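Long-range contact in chitooligosaccharide oxidase (Gibberella zeae, PDB 6Y0R), which oxidises the C1 hydroxyl of chitooligosaccharides to the corresponding lactones with a bicovalently bound FAD, reducing molecular oxygen to hydrogen peroxide: residues C30-V36 with A75-C79. Residue numbers count along the deposited sequence, not the author numbering.
Sequences CLTQAKV and AAVEC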
# COMPACT_ATOMS: atom_id res chain seq x y z
N CYS A 30 -13.34 -10.61 29.03
CA CYS A 30 -12.65 -9.34 29.36
C CYS A 30 -13.27 -8.22 28.52
O CYS A 30 -13.59 -7.18 29.07
CB CYS A 30 -11.13 -9.39 29.14
SG CYS A 30 -10.27 -7.87 29.60
N LEU A 31 -13.41 -8.45 27.21
CA LEU A 31 -13.93 -7.43 26.26
C LEU A 31 -15.38 -7.07 26.63
O LEU A 31 -15.67 -5.86 26.77
CB LEU A 31 -13.83 -7.98 24.83
CG LEU A 31 -12.40 -8.06 24.27
CD1 LEU A 31 -12.40 -8.79 22.95
CD2 LEU A 31 -11.75 -6.70 24.15
N THR A 32 -16.24 -8.06 26.79
CA THR A 32 -17.68 -7.86 27.15
C THR A 32 -17.74 -7.05 28.47
O THR A 32 -18.42 -5.98 28.51
CB THR A 32 -18.39 -9.21 27.17
OG1 THR A 32 -17.68 -10.06 28.06
CG2 THR A 32 -18.45 -9.88 25.82
N GLN A 33 -16.98 -7.47 29.48
CA GLN A 33 -16.98 -6.79 30.80
C GLN A 33 -16.43 -5.37 30.67
O GLN A 33 -16.86 -4.50 31.45
CB GLN A 33 -16.23 -7.65 31.83
CG GLN A 33 -16.97 -8.95 32.14
CD GLN A 33 -16.48 -9.65 33.39
OE1 GLN A 33 -16.33 -9.04 34.45
NE2 GLN A 33 -16.24 -10.95 33.28
N ALA A 34 -15.56 -5.09 29.70
CA ALA A 34 -15.02 -3.73 29.48
C ALA A 34 -15.96 -2.91 28.57
O ALA A 34 -15.59 -1.75 28.27
CB ALA A 34 -13.64 -3.81 28.88
N LYS A 35 -17.10 -3.49 28.17
CA LYS A 35 -18.14 -2.86 27.33
C LYS A 35 -17.50 -2.53 25.98
O LYS A 35 -17.77 -1.43 25.42
CB LYS A 35 -18.72 -1.60 27.98
CG LYS A 35 -19.27 -1.81 29.39
CD LYS A 35 -19.85 -0.56 30.03
CE LYS A 35 -20.77 -0.87 31.21
NZ LYS A 35 -21.48 0.34 31.71
N VAL A 36 -16.64 -3.43 25.50
CA VAL A 36 -16.11 -3.33 24.12
C VAL A 36 -17.03 -4.12 23.21
O VAL A 36 -17.23 -5.33 23.39
CB VAL A 36 -14.64 -3.81 24.05
CG1 VAL A 36 -14.16 -3.74 22.61
CG2 VAL A 36 -13.74 -2.99 24.94
N ALA A 75 -9.54 -0.05 25.81
CA ALA A 75 -10.03 -1.20 26.61
C ALA A 75 -9.71 -2.51 25.89
O ALA A 75 -9.29 -3.50 26.54
CB ALA A 75 -11.51 -1.07 26.89
N ALA A 76 -9.87 -2.54 24.57
CA ALA A 76 -9.64 -3.78 23.82
C ALA A 76 -8.15 -4.14 23.90
O ALA A 76 -7.85 -5.33 24.13
CB ALA A 76 -10.10 -3.65 22.39
N VAL A 77 -7.27 -3.17 23.70
CA VAL A 77 -5.80 -3.41 23.78
C VAL A 77 -5.49 -3.88 25.21
O VAL A 77 -4.77 -4.87 25.35
CB VAL A 77 -5.00 -2.18 23.38
CG1 VAL A 77 -3.52 -2.33 23.67
CG2 VAL A 77 -5.22 -1.86 21.90
N GLU A 78 -6.06 -3.25 26.23
CA GLU A 78 -5.74 -3.62 27.64
C GLU A 78 -6.11 -5.08 27.85
O GLU A 78 -5.33 -5.83 28.51
CB GLU A 78 -6.44 -2.71 28.64
CG GLU A 78 -5.74 -1.38 28.80
CD GLU A 78 -6.56 -0.20 29.30
OE1 GLU A 78 -7.76 -0.38 29.64
OE2 GLU A 78 -6.01 0.89 29.29
N CYS A 79 -7.26 -5.49 27.33
CA CYS A 79 -7.76 -6.89 27.41
C CYS A 79 -6.79 -7.86 26.74
O CYS A 79 -6.51 -8.92 27.31
CB CYS A 79 -9.15 -7.04 26.80
SG CYS A 79 -10.46 -6.47 27.91
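A disulfide-linked packing of two helices joins helix 26-33, the first modelled helix, to helix 70-83 of the PCMH-type FAD-binding domain, at the periphery of the molecule; the Ala76 side chain is about 12 Å from the FAD. Cys30 SG and Cys79 SG are bonded at 2.2 Å with a chi3 of -81°, close to the 90° magnitude that a relaxed disulfide adopts. Leu31 reaches across with its end, setting CD2 3.7 Å from Cys79 CB and 3.9 Å from Ala76 CB. One turn after Cys30 and one turn before Cys79, the methyls Ala34 CB and Ala75 CB meet at 4.0 Å. Alanines at 75 and 76 keep this face of helix 70-83 shallow, so the CA atoms of Leu31 and Ala76 come within 6.1 Å. Helix 26-33 ends in a Schellman motif: Lys35 takes a positive phi of 62°, Val36 N bonds back to Leu31 O at 2.9 Å and Lys35 N to Thr32 O at 2.8 Å. The turn brings Val36 to the same interface, where its CG2 lies 3.5 Å from Ala75 CB. Leu31, Val36 and Ala76 also touch strand 63-65, and Leu31 and Ala76 reach strand 108-111, so both helices pack on one sheet. One covalent cross-link plus apolar packing thus fixes helix 26-33 to the flavin domain, as suits an oxidised disulfide in a secreted enzyme.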